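Local coordinates for Alr4995 protein (Nostoc sp., PDB 6LRF) that acts as a bifunctional arginine dihydrolase and ornithine cyclodeaminase, its GME-family domain probably carrying out the hydrolysis of arginine, at residues C10-Y15 with T253-A258; D16-I21 with N28-S33; W63-F68 with K88-E93; A217-N222 with G259-C264. One frame throughout, in Å; residues are numbered along the deposited sequence.

Interaction 1 of 4, residues C10-Y15 with T253-A258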
loop_
_atom_site.group_PDB
_atom_site.type_symbol
_atom_site.label_atom_id
_atom_site.label_comp_id
_atom_site.label_asym_id
_atom_site.label_seq_id
_atom_site.Cartn_x
_atom_site.Cartn_y
_atom_site.Cartn_z
ATOM N N CYS B 10 -14.163 22.951 51.799
ATOM C CA CYS B 10 -13.442 24.203 51.868
ATOM C C CYS B 10 -14.047 25.159 50.860
ATOM O O CYS B 10 -14.066 24.871 49.653
ATOM C CB CYS B 10 -11.952 23.995 51.610
ATOM S SG CYS B 10 -10.967 25.495 51.673
ATOM N N PRO B 11 -14.570 26.293 51.357
ATOM C CA PRO B 11 -15.271 27.277 50.528
ATOM C C PRO B 11 -14.364 27.907 49.465
ATOM O O PRO B 11 -13.155 28.042 49.670
ATOM C CB PRO B 11 -15.753 28.315 51.553
ATOM C CG PRO B 11 -14.819 28.176 52.700
ATOM C CD PRO B 11 -14.504 26.710 52.768
ATOM N N PRO B 12 -14.956 28.282 48.320
ATOM C CA PRO B 12 -14.224 28.787 47.152
ATOM C C PRO B 12 -13.785 30.245 47.246
ATOM O O PRO B 12 -13.767 30.910 46.210
ATOM C CB PRO B 12 -15.241 28.623 46.017
ATOM C CG PRO B 12 -16.558 28.710 46.686
ATOM C CD PRO B 12 -16.387 28.070 48.023
ATOM N N ASP B 13 -13.422 30.721 48.437
ATOM C CA ASP B 13 -13.094 32.138 48.649
ATOM C C ASP B 13 -11.947 32.629 47.753
ATOM O O ASP B 13 -11.919 33.798 47.360
ATOM C CB ASP B 13 -12.741 32.397 50.123
ATOM C CG ASP B 13 -13.966 32.372 51.049
ATOM O OD1 ASP B 13 -15.049 31.909 50.624
ATOM O OD2 ASP B 13 -13.838 32.813 52.215
ATOM N N HIS B 14 -11.012 31.739 47.427
ATOM C CA HIS B 14 -9.882 32.095 46.566
ATOM C C HIS B 14 -9.674 31.063 45.462
ATOM O O HIS B 14 -8.550 30.766 45.062
ATOM C CB HIS B 14 -8.612 32.253 47.398
ATOM C CG HIS B 14 -8.789 33.140 48.590
ATOM N ND1 HIS B 14 -8.495 32.732 49.874
ATOM C CD2 HIS B 14 -9.247 34.411 48.694
ATOM C CE1 HIS B 14 -8.756 33.716 50.717
ATOM N NE2 HIS B 14 -9.217 34.744 50.027
ATOM N N TYR B 15 -10.776 30.516 44.969
ATOM C CA TYR B 15 -10.704 29.541 43.904
ATOM C C TYR B 15 -10.521 30.260 42.580
ATOM O O TYR B 15 -11.064 31.346 42.360
ATOM C CB TYR B 15 -11.955 28.662 43.883
ATOM C CG TYR B 15 -12.054 27.730 42.689
ATOM C CD1 TYR B 15 -11.242 26.602 42.586
ATOM C CD2 TYR B 15 -12.972 27.972 41.669
ATOM C CE1 TYR B 15 -11.337 25.746 41.494
ATOM C CE2 TYR B 15 -13.078 27.120 40.577
ATOM C CZ TYR B 15 -12.257 26.010 40.492
ATOM O OH TYR B 15 -12.367 25.166 39.407
ATOM N N THR B 253 -20.207 22.801 37.191
ATOM C CA THR B 253 -19.424 23.003 35.968
ATOM C C THR B 253 -18.209 23.910 36.167
ATOM O O THR B 253 -17.207 23.769 35.469
ATOM C CB THR B 253 -20.299 23.597 34.831
ATOM O OG1 THR B 253 -20.826 24.871 35.232
ATOM C CG2 THR B 253 -21.453 22.645 34.479
ATOM N N GLU B 254 -18.292 24.831 37.122
ATOM C CA GLU B 254 -17.181 25.747 37.382
ATOM C C GLU B 254 -15.985 25.025 38.003
ATOM O O GLU B 254 -14.854 25.511 37.954
ATOM C CB GLU B 254 -17.634 26.890 38.296
ATOM C CG GLU B 254 -16.919 28.203 38.046
ATOM C CD GLU B 254 -17.109 28.709 36.619
ATOM O OE1 GLU B 254 -18.148 28.389 35.992
ATOM O OE2 GLU B 254 -16.211 29.429 36.125
ATOM N N PHE B 255 -16.229 23.862 38.597
ATOM C CA PHE B 255 -15.128 23.124 39.196
ATOM C C PHE B 255 -14.651 22.049 38.238
ATOM O O PHE B 255 -13.507 21.595 38.336
ATOM C CB PHE B 255 -15.533 22.539 40.551
ATOM C CG PHE B 255 -15.765 23.586 41.594
ATOM C CD1 PHE B 255 -14.692 24.175 42.252
ATOM C CD2 PHE B 255 -17.053 24.018 41.889
ATOM C CE1 PHE B 255 -14.902 25.166 43.212
ATOM C CE2 PHE B 255 -17.266 25.009 42.842
ATOM C CZ PHE B 255 -16.187 25.580 43.503
ATOM N N LEU B 256 -15.512 21.672 37.290
ATOM C CA LEU B 256 -15.091 20.765 36.221
ATOM C C LEU B 256 -13.983 21.419 35.402
ATOM O O LEU B 256 -13.234 20.732 34.721
ATOM C CB LEU B 256 -16.262 20.376 35.314
ATOM C CG LEU B 256 -16.824 18.956 35.456
ATOM C CD1 LEU B 256 -17.709 18.840 36.685
ATOM C CD2 LEU B 256 -17.576 18.500 34.199
ATOM N N LYS B 257 -13.880 22.749 35.489
ATOM C CA LYS B 257 -12.825 23.512 34.810
ATOM C C LYS B 257 -11.438 23.282 35.399
ATOM O O LYS B 257 -10.431 23.444 34.699
ATOM C CB LYS B 257 -13.129 25.009 34.850
ATOM C CG LYS B 257 -14.388 25.428 34.109
ATOM C CD LYS B 257 -14.548 26.938 34.175
ATOM C CE LYS B 257 -15.758 27.415 33.392
ATOM N NZ LYS B 257 -15.767 28.902 33.267
ATOM N N ALA B 258 -11.378 22.929 36.685
ATOM C CA ALA B 258 -10.102 22.608 37.325
ATOM C C ALA B 258 -9.894 21.098 37.412
ATOM O O ALA B 258 -8.883 20.633 37.928
ATOM C CB ALA B 258 -10.024 23.230 38.704
#

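Interaction 2 of 4, residues D16-I21 with N28-S33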
loop_
_atom_site.group_PDB
_atom_site.type_symbol
_atom_site.label_atom_id
_atom_site.label_comp_id
_atom_site.label_asym_id
_atom_site.label_seq_id
_atom_site.Cartn_x
_atom_site.Cartn_y
_atom_site.Cartn_z
ATOM N N ASP B 16 -9.744 29.629 41.712
ATOM C CA ASP B 16 -9.400 30.168 40.411
ATOM C C ASP B 16 -8.732 29.031 39.643
ATOM O O ASP B 16 -8.429 27.985 40.225
ATOM C CB ASP B 16 -8.464 31.378 40.559
ATOM C CG ASP B 16 -8.303 32.176 39.266
ATOM O OD1 ASP B 16 -9.284 32.285 38.488
ATOM O OD2 ASP B 16 -7.190 32.709 39.041
ATOM N N VAL B 17 -8.515 29.211 38.346
ATOM C CA VAL B 17 -7.593 28.340 37.640
ATOM C C VAL B 17 -6.320 29.158 37.391
ATOM O O VAL B 17 -6.230 29.920 36.428
ATOM C CB VAL B 17 -8.206 27.788 36.339
ATOM C CG1 VAL B 17 -7.227 26.865 35.638
ATOM C CG2 VAL B 17 -9.499 27.039 36.643
ATOM N N ASP B 18 -5.358 29.021 38.303
ATOM C CA ASP B 18 -4.104 29.779 38.274
ATOM C C ASP B 18 -3.065 29.234 37.295
ATOM O O ASP B 18 -2.235 29.982 36.773
ATOM C CB ASP B 18 -3.461 29.801 39.665
ATOM C CG ASP B 18 -4.204 30.682 40.651
ATOM O OD1 ASP B 18 -4.902 31.626 40.209
ATOM O OD2 ASP B 18 -4.068 30.440 41.877
ATOM N N TYR B 19 -3.100 27.919 37.091
ATOM C CA TYR B 19 -2.046 27.185 36.406
ATOM C C TYR B 19 -2.659 25.990 35.704
ATOM O O TYR B 19 -3.886 25.869 35.654
ATOM C CB TYR B 19 -0.978 26.725 37.403
ATOM C CG TYR B 19 -1.562 26.265 38.729
ATOM C CD1 TYR B 19 -2.226 25.046 38.840
ATOM C CD2 TYR B 19 -1.466 27.061 39.863
ATOM C CE1 TYR B 19 -2.772 24.636 40.046
ATOM C CE2 TYR B 19 -2.003 26.657 41.071
ATOM C CZ TYR B 19 -2.654 25.446 41.156
ATOM O OH TYR B 19 -3.188 25.052 42.361
ATOM N N VAL B 20 -1.813 25.108 35.169
ATOM C CA VAL B 20 -2.280 23.858 34.569
ATOM C C VAL B 20 -1.422 22.682 35.077
ATOM O O VAL B 20 -0.193 22.671 34.916
ATOM C CB VAL B 20 -2.261 23.912 33.002
ATOM C CG1 VAL B 20 -2.956 22.691 32.405
ATOM C CG2 VAL B 20 -2.925 25.189 32.483
ATOM N N ILE B 21 -2.085 21.715 35.719
ATOM C CA ILE B 21 -1.433 20.502 36.219
ATOM C C ILE B 21 -2.241 19.247 35.887
ATOM O O ILE B 21 -1.816 18.140 36.202
ATOM C CB ILE B 21 -1.201 20.546 37.760
ATOM C CG1 ILE B 21 -2.528 20.746 38.503
ATOM C CG2 ILE B 21 -0.175 21.610 38.130
ATOM C CD1 ILE B 21 -2.443 20.530 40.015
ATOM N N ASN B 28 -8.085 27.143 30.500
ATOM C CA ASN B 28 -9.071 27.661 31.436
ATOM C C ASN B 28 -8.471 28.659 32.413
ATOM O O ASN B 28 -9.166 29.139 33.304
ATOM C CB ASN B 28 -9.721 26.521 32.217
ATOM C CG ASN B 28 -10.862 25.870 31.465
ATOM O OD1 ASN B 28 -11.723 26.547 30.901
ATOM N ND2 ASN B 28 -10.886 24.544 31.471
ATOM N N ILE B 29 -7.185 28.965 32.254
ATOM C CA ILE B 29 -6.499 29.879 33.169
ATOM C C ILE B 29 -7.194 31.245 33.255
ATOM O O ILE B 29 -7.476 31.871 32.232
ATOM C CB ILE B 29 -5.027 30.085 32.759
ATOM C CG1 ILE B 29 -4.264 28.756 32.803
ATOM C CG2 ILE B 29 -4.358 31.114 33.663
ATOM C CD1 ILE B 29 -2.758 28.913 32.645
ATOM N N HIS B 30 -7.483 31.683 34.480
ATOM C CA HIS B 30 -8.128 32.975 34.746
ATOM C C HIS B 30 -9.470 33.150 34.030
ATOM O O HIS B 30 -9.878 34.270 33.729
ATOM C CB HIS B 30 -7.191 34.123 34.367
ATOM C CG HIS B 30 -5.933 34.165 35.177
ATOM N ND1 HIS B 30 -5.888 33.785 36.502
ATOM C CD2 HIS B 30 -4.673 34.538 34.850
ATOM C CE1 HIS B 30 -4.655 33.924 36.957
ATOM N NE2 HIS B 30 -3.898 34.378 35.974
ATOM N N LYS B 31 -10.151 32.037 33.771
ATOM C CA LYS B 31 -11.459 32.045 33.117
ATOM C C LYS B 31 -12.536 31.513 34.064
ATOM O O LYS B 31 -13.522 30.906 33.634
ATOM C CB LYS B 31 -11.425 31.210 31.829
ATOM C CG LYS B 31 -11.192 32.016 30.553
ATOM C CD LYS B 31 -11.050 31.111 29.340
ATOM C CE LYS B 31 -12.320 31.122 28.497
ATOM N NZ LYS B 31 -12.449 29.899 27.645
ATOM N N SER B 32 -12.340 31.748 35.357
ATOM C CA SER B 32 -13.237 31.219 36.377
ATOM C C SER B 32 -14.153 32.287 36.981
ATOM O O SER B 32 -13.680 33.250 37.588
ATOM C CB SER B 32 -12.429 30.553 37.495
ATOM O OG SER B 32 -13.289 30.046 38.502
ATOM N N SER B 33 -15.462 32.105 36.815
ATOM C CA SER B 33 -16.446 32.973 37.453
ATOM C C SER B 33 -16.550 32.627 38.933
ATOM O O SER B 33 -17.226 31.662 39.305
ATOM C CB SER B 33 -17.818 32.839 36.783
ATOM O OG SER B 33 -18.824 33.467 37.566
#

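Interaction 3 of 4, residues W63-F68 with K88-E93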
loop_
_atom_site.group_PDB
_atom_site.type_symbol
_atom_site.label_atom_id
_atom_site.label_comp_id
_atom_site.label_asym_id
_atom_site.label_seq_id
_atom_site.Cartn_x
_atom_site.Cartn_y
_atom_site.Cartn_z
ATOM N N TRP B 63 -3.738 29.324 47.215
ATOM C CA TRP B 63 -3.901 27.875 47.133
ATOM C C TRP B 63 -5.332 27.567 46.733
ATOM O O TRP B 63 -6.128 27.098 47.546
ATOM C CB TRP B 63 -3.534 27.212 48.462
ATOM C CG TRP B 63 -2.176 27.647 48.941
ATOM C CD1 TRP B 63 -1.899 28.480 49.990
ATOM C CD2 TRP B 63 -0.910 27.305 48.359
ATOM N NE1 TRP B 63 -0.538 28.659 50.108
ATOM C CE2 TRP B 63 0.090 27.954 49.114
ATOM C CE3 TRP B 63 -0.525 26.507 47.274
ATOM C CZ2 TRP B 63 1.446 27.829 48.822
ATOM C CZ3 TRP B 63 0.824 26.383 46.985
ATOM C CH2 TRP B 63 1.795 27.045 47.755
ATOM N N PRO B 64 -5.660 27.839 45.463
ATOM C CA PRO B 64 -7.034 27.753 44.965
ATOM C C PRO B 64 -7.604 26.339 45.033
ATOM O O PRO B 64 -8.818 26.166 45.154
ATOM C CB PRO B 64 -6.905 28.215 43.510
ATOM C CG PRO B 64 -5.498 27.892 43.141
ATOM C CD PRO B 64 -4.701 28.136 44.381
ATOM N N ASP B 65 -6.738 25.333 44.957
ATOM C CA ASP B 65 -7.221 23.962 44.880
ATOM C C ASP B 65 -7.424 23.381 46.275
ATOM O O ASP B 65 -7.778 22.211 46.428
ATOM C CB ASP B 65 -6.264 23.103 44.053
ATOM C CG ASP B 65 -6.311 23.449 42.567
ATOM O OD1 ASP B 65 -7.430 23.519 42.001
ATOM O OD2 ASP B 65 -5.234 23.666 41.971
ATOM N N LEU B 66 -7.244 24.222 47.290
ATOM C CA LEU B 66 -7.565 23.835 48.657
ATOM C C LEU B 66 -9.042 23.420 48.778
ATOM O O LEU B 66 -9.419 22.703 49.702
ATOM C CB LEU B 66 -7.237 24.974 49.622
ATOM C CG LEU B 66 -7.038 24.568 51.081
ATOM C CD1 LEU B 66 -5.654 23.984 51.268
ATOM C CD2 LEU B 66 -7.270 25.741 52.030
ATOM N N VAL B 67 -9.872 23.845 47.828
ATOM C CA VAL B 67 -11.272 23.439 47.804
ATOM C C VAL B 67 -11.425 21.934 47.554
ATOM O O VAL B 67 -12.475 21.351 47.822
ATOM C CB VAL B 67 -12.062 24.199 46.718
ATOM C CG1 VAL B 67 -12.159 25.675 47.065
ATOM C CG2 VAL B 67 -11.406 24.009 45.349
ATOM N N PHE B 68 -10.377 21.311 47.033
ATOM C CA PHE B 68 -10.429 19.889 46.703
ATOM C C PHE B 68 -9.926 19.061 47.883
ATOM O O PHE B 68 -8.846 18.453 47.845
ATOM C CB PHE B 68 -9.635 19.618 45.428
ATOM C CG PHE B 68 -10.287 20.192 44.186
ATOM C CD1 PHE B 68 -11.664 20.060 43.991
ATOM C CD2 PHE B 68 -9.537 20.884 43.239
ATOM C CE1 PHE B 68 -12.278 20.589 42.860
ATOM C CE2 PHE B 68 -10.137 21.416 42.097
ATOM C CZ PHE B 68 -11.506 21.273 41.905
ATOM N N LYS B 88 4.199 21.066 42.727
ATOM C CA LYS B 88 4.498 22.128 43.679
ATOM C C LYS B 88 3.325 23.106 43.867
ATOM O O LYS B 88 3.212 23.747 44.910
ATOM C CB LYS B 88 5.754 22.885 43.231
ATOM C CG LYS B 88 5.705 23.345 41.767
ATOM C CD LYS B 88 7.046 23.920 41.278
ATOM C CE LYS B 88 7.190 23.780 39.756
ATOM N NZ LYS B 88 8.597 23.939 39.279
ATOM N N GLU B 89 2.442 23.198 42.877
ATOM C CA GLU B 89 1.343 24.159 42.928
ATOM C C GLU B 89 0.320 23.812 44.020
ATOM O O GLU B 89 -0.486 24.663 44.424
ATOM C CB GLU B 89 0.639 24.254 41.565
ATOM C CG GLU B 89 1.411 25.012 40.479
ATOM C CD GLU B 89 2.453 24.158 39.784
ATOM O OE1 GLU B 89 2.289 22.917 39.785
ATOM O OE2 GLU B 89 3.436 24.718 39.236
ATOM N N ARG B 90 0.352 22.567 44.492
ATOM C CA ARG B 90 -0.606 22.124 45.498
ATOM C C ARG B 90 0.091 21.760 46.804
ATOM O O ARG B 90 -0.576 21.564 47.819
ATOM C CB ARG B 90 -1.435 20.929 44.990
ATOM C CG ARG B 90 -2.472 21.289 43.928
ATOM C CD ARG B 90 -3.592 20.257 43.835
ATOM N NE ARG B 90 -4.441 20.291 45.027
ATOM C CZ ARG B 90 -5.511 19.521 45.209
ATOM N NH1 ARG B 90 -5.868 18.650 44.272
ATOM N NH2 ARG B 90 -6.227 19.620 46.330
ATOM N N GLN B 91 1.420 21.695 46.786
ATOM C CA GLN B 91 2.169 21.287 47.978
ATOM C C GLN B 91 2.004 22.240 49.167
ATOM O O GLN B 91 2.143 21.834 50.317
ATOM C CB GLN B 91 3.647 21.132 47.647
ATOM C CG GLN B 91 3.977 19.788 47.005
ATOM C CD GLN B 91 5.359 19.755 46.360
ATOM O OE1 GLN B 91 6.179 20.647 46.579
ATOM N NE2 GLN B 91 5.619 18.719 45.558
ATOM N N GLY B 92 1.690 23.501 48.897
ATOM C CA GLY B 92 1.522 24.465 49.969
ATOM C C GLY B 92 0.208 24.270 50.708
ATOM O O GLY B 92 -0.010 24.842 51.779
ATOM N N GLU B 93 -0.682 23.472 50.129
ATOM C CA GLU B 93 -1.922 23.117 50.801
ATOM C C GLU B 93 -1.635 22.230 52.010
ATOM O O GLU B 93 -2.420 22.200 52.965
ATOM C CB GLU B 93 -2.881 22.397 49.855
ATOM C CG GLU B 93 -3.213 23.143 48.573
ATOM C CD GLU B 93 -4.159 22.362 47.646
ATOM O OE1 GLU B 93 -4.822 21.393 48.097
ATOM O OE2 GLU B 93 -4.228 22.714 46.448
HETATM O O HOH W 1 -3.790 25.083 45.301
#

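Interaction 4 of 4, residues A217-N222 with G259-C264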
loop_
_atom_site.group_PDB
_atom_site.type_symbol
_atom_site.label_atom_id
_atom_site.label_comp_id
_atom_site.label_asym_id
_atom_site.label_seq_id
_atom_site.Cartn_x
_atom_site.Cartn_y
_atom_site.Cartn_z
ATOM N N ALA B 217 -19.429 11.566 36.460
ATOM C CA ALA B 217 -20.445 10.761 37.128
ATOM C C ALA B 217 -19.865 9.941 38.289
ATOM O O ALA B 217 -20.534 9.725 39.303
ATOM C CB ALA B 217 -21.137 9.831 36.119
ATOM N N CYS B 218 -18.626 9.483 38.137
ATOM C CA CYS B 218 -18.000 8.647 39.156
ATOM C C CYS B 218 -17.578 9.458 40.366
ATOM O O CYS B 218 -17.376 8.910 41.461
ATOM C CB CYS B 218 -16.793 7.923 38.577
ATOM S SG CYS B 218 -17.274 6.589 37.495
ATOM N N ASN B 219 -17.446 10.765 40.147
ATOM C CA ASN B 219 -17.079 11.718 41.191
ATOM C C ASN B 219 -18.301 12.082 42.041
ATOM O O ASN B 219 -18.743 13.228 42.087
ATOM C CB ASN B 219 -16.462 12.961 40.563
ATOM C CG ASN B 219 -15.413 13.589 41.435
ATOM O OD1 ASN B 219 -15.562 14.741 41.873
ATOM N ND2 ASN B 219 -14.338 12.841 41.706
ATOM N N THR B 220 -18.809 11.073 42.736
ATOM C CA THR B 220 -20.094 11.121 43.399
ATOM C C THR B 220 -19.958 10.976 44.904
ATOM O O THR B 220 -19.194 10.127 45.388
ATOM C CB THR B 220 -21.000 10.004 42.868
ATOM O OG1 THR B 220 -21.556 10.413 41.615
ATOM C CG2 THR B 220 -22.121 9.684 43.849
ATOM N N VAL B 221 -20.690 11.811 45.641
ATOM C CA VAL B 221 -20.775 11.684 47.091
ATOM C C VAL B 221 -21.908 10.732 47.449
ATOM O O VAL B 221 -23.029 10.865 46.957
ATOM C CB VAL B 221 -20.983 13.049 47.758
ATOM C CG1 VAL B 221 -21.037 12.901 49.267
ATOM C CG2 VAL B 221 -19.852 13.986 47.366
ATOM N N ASN B 222 -21.596 9.747 48.283
ATOM C CA ASN B 222 -22.563 8.751 48.709
ATOM C C ASN B 222 -22.880 8.946 50.178
ATOM O O ASN B 222 -21.986 8.851 51.022
ATOM C CB ASN B 222 -22.025 7.335 48.460
ATOM C CG ASN B 222 -23.056 6.245 48.738
ATOM O OD1 ASN B 222 -22.710 5.146 49.190
ATOM N ND2 ASN B 222 -24.327 6.540 48.460
ATOM N N GLY B 259 -10.869 20.341 36.920
ATOM C CA GLY B 259 -10.759 18.897 36.859
ATOM C C GLY B 259 -11.306 18.162 38.072
ATOM O O GLY B 259 -10.879 17.035 38.357
ATOM N N GLY B 260 -12.250 18.784 38.781
ATOM C CA GLY B 260 -12.897 18.143 39.918
ATOM C C GLY B 260 -14.392 18.391 39.999
ATOM O O GLY B 260 -14.907 19.315 39.383
ATOM N N ALA B 261 -15.104 17.550 40.743
ATOM C CA ALA B 261 -16.542 17.754 40.935
ATOM C C ALA B 261 -16.945 17.443 42.376
ATOM O O ALA B 261 -16.208 17.760 43.314
ATOM C CB ALA B 261 -17.354 16.903 39.954
ATOM N N ALA B 262 -18.106 16.819 42.548
ATOM C CA ALA B 262 -18.695 16.652 43.878
ATOM C C ALA B 262 -17.762 15.917 44.847
ATOM O O ALA B 262 -17.382 16.469 45.876
ATOM C CB ALA B 262 -20.025 15.930 43.775
ATOM N N LYS B 263 -17.384 14.689 44.510
ATOM C CA LYS B 263 -16.545 13.887 45.394
ATOM C C LYS B 263 -15.205 14.586 45.691
ATOM O O LYS B 263 -14.694 14.489 46.807
ATOM C CB LYS B 263 -16.314 12.500 44.773
ATOM C CG LYS B 263 -15.445 11.531 45.582
ATOM C CD LYS B 263 -16.173 10.967 46.801
ATOM C CE LYS B 263 -15.682 9.555 47.136
ATOM N NZ LYS B 263 -16.462 8.515 46.411
ATOM N N CYS B 264 -14.651 15.298 44.704
ATOM C CA CYS B 264 -13.371 15.991 44.872
ATOM C C CYS B 264 -13.465 17.102 45.904
ATOM O O CYS B 264 -12.487 17.414 46.579
ATOM C CB CYS B 264 -12.886 16.589 43.544
ATOM S SG CYS B 264 -12.109 15.414 42.413
HETATM O O HOH W 2 -15.511 8.458 43.471
#

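Interaction 1 of 4, residues C10-Y15 with T253-A258
Tyr15 reaches the short, weakly bonded helix 253-256 end-on, hydroxyl first, and the packing is closest at this phenol end. With CG anti to the backbone N (chi1 172°), Tyr15 sends its hydroxyl straight to the helix. There OH donates to Glu254 O over 2.9 Å, in the plane of the carbonyl and on a lone pair. Ala258 N turns back to Phe255 O, which probably helps leave Glu254 O available to the tyrosine. The methyl of Ala258 closes in at the ring's edge, its CB 3.1 Å from Tyr15 OH, where a larger side chain would crowd the phenol. Phe255 CE1 sits over the centre of one tyrosine face, yet the two rings cross obliquely, with planes 40° apart. This contact ties the loop after strand 6-9 to a helix late in the same GME-type domain, and helix 34-49 supplies Ala37 and Val38 as further packing surface. Toward Pro12 the fit loosens: its CB meets the rim of the phenylalanine at CZ from 4.1 Å. On the more open flank Lys257 turns its chain away from the tyrosine, and its NZ makes a 2.9 Å salt bridge with Glu254 OE2, while Glu254 OE1 pairs with Arg36.

Interaction 2 of 4, residues D16-I21 with N28-S33
A type II beta turn from Asn28 to Lys31 shapes this surface contact, which lies within the long loop between strand 6-9 and helix 34-49. The turn is closed by Lys31 N donating to Asn28 O, and His30 fills its third position with a positive phi of 56°. Residues 16-21 run alongside. Val17 O receives His30 N at 2.9 Å in the plane of the carbonyl, and the CA-H of Ile29 adds a contact to the same oxygen, CA to O 3.3 Å. The imidazole is then fixed by Asp16, whose CG is anti to its backbone N. His30 ND1 donates to the syn lone pair of Asp16 OD2 over 3.0 Å, and ring and carboxylate lie nearly coplanar, 14° apart, although the bond is bent to 141° at the hydrogen. An alanine at Asp16 would remove the in-plane acceptor and would probably leave the exposed imidazole less firmly held in its rotation. Asp18 OD1 comes within 2.8 Å of Asp16 OD2, so close that one of these acids probably carries a proton. The buried Val17 packs CB 3.5 Å from Asn28 O, its two methyl branches beside the carbonyl at the start of the turn. Beyond the turn Ser33 caps helix 34-49 at Arg36 N, and Lys483 of the second subunit packs on Asn28. One face of the imidazole is lined by Ile29 CG2, while the other branch of that isoleucine puts CD1 3.7 Å from Val20 CG2.

Interaction 3 of 4, residues W63-F68 with K88-E93
Glu93 OE2 is gripped by two donors: Arg90 NE at 2.8 Å, arriving from above the carboxylate plane, and a water at 2.7 Å. That water also accepts from Asp65 N, so it bridges the glutamate to the backbone of the other segment. Arg90 completes a side-on, two-nitrogen salt bridge through NH2, which reaches the syn lone pair of Glu93 OE1 at 2.9 Å. The same NH2 donates to Phe68 O at 3.2 Å, a bond lying in the guanidinium plane but meeting the carbonyl from above its own plane. A bend at chi3 (69°) turns the arginine chain back toward 63-68, where Asp65 CB lies over one face of the guanidinium and NH1 finds Asn71 OD1. A leucine at Arg90 would remove every one of these N-H donors and would probably leave the buried Glu93 carboxylate without its counter-charge and Phe68 O without this partner. The contact thus fastens the loop between strands 53-56 and 73-76 to helix 88-91 and the start of helix 93-103. Leu66 supplies the apolar share, its CD1 sliding antiparallel past the glutamate chain to 3.5 Å from Glu93 CB. The carboxylate of Asp65 has its own partner in Tyr19 OH. At the outer end the six-membered ring of Trp63 lies beneath Gly92 in a CH-pi contact, CA to ring centroid 3.5 Å. Glycine suits this place because a beta carbon there would fall 2.0 Å from Trp63 CH2. At its edge the indole meets the helix backbone, CZ3 to Glu89 O 3.4 Å.

Interaction 4 of 4, residues A217-N222 with G259-C264
Backbone angles of phi -80° and psi 65° make Asn219 the centre of an inverse gamma turn, and a chi1 of -148° carries its amide in among the backbone N-H groups of 259-264. The turn leads into edge strand 221-223 of a three-stranded sheet, in the GME-type domain. Asn219 OD1 takes Cys264 N at 3.0 Å and, weakly, Ala261 N at 3.1 Å, while its backbone O accepts Lys263 N at 3.1 Å from well above the carbonyl plane. Asparagine suits the site because its other branch can donate: ND2 bonds to Asp170 O. Ala262 CB approaches Val221 CG2 to 4.1 Å. Within the loop itself, a beta carbon on Gly260 would be crowded by Cys264 CB. Gly259, with positive phi, is the C-prime residue of a Schellman motif ending the helix just before it, where any beta carbon would jam against the preceding carbonyl. Lys263 starts out with CG anti to its backbone N and then bends at each later torsion, laying its aliphatic chain along Thr220, CD to O 3.4 Å. Its NZ makes a weak 3.3 Å bond to Thr220 O and donates to a water that lies 2.8 Å from Cys218 O and may donate to it.

All four contacts lie in the N-terminal part of the chain, on the same side of its centre. Interactions 2 and 3 follow one another within the long loop closed by interaction 1, whereas interaction 4 crosses interaction 1 in sequence. Centres of 1 and 2 are about 10 Å apart, those of 2 and 4 about 19 Å. Residues 253-264 run continuously through interactions 1 and 4, from helix 253-256 into the following loop. Tyr19 to Asp65 joins 2 with 3, Glu254 to Ser33 joins 1 with 2, and Phe68 packs on Cys264 between 3 and 4. Early loops and the late end of the GME-type domain, the probable arginine-hydrolysing part, are thereby drawn together.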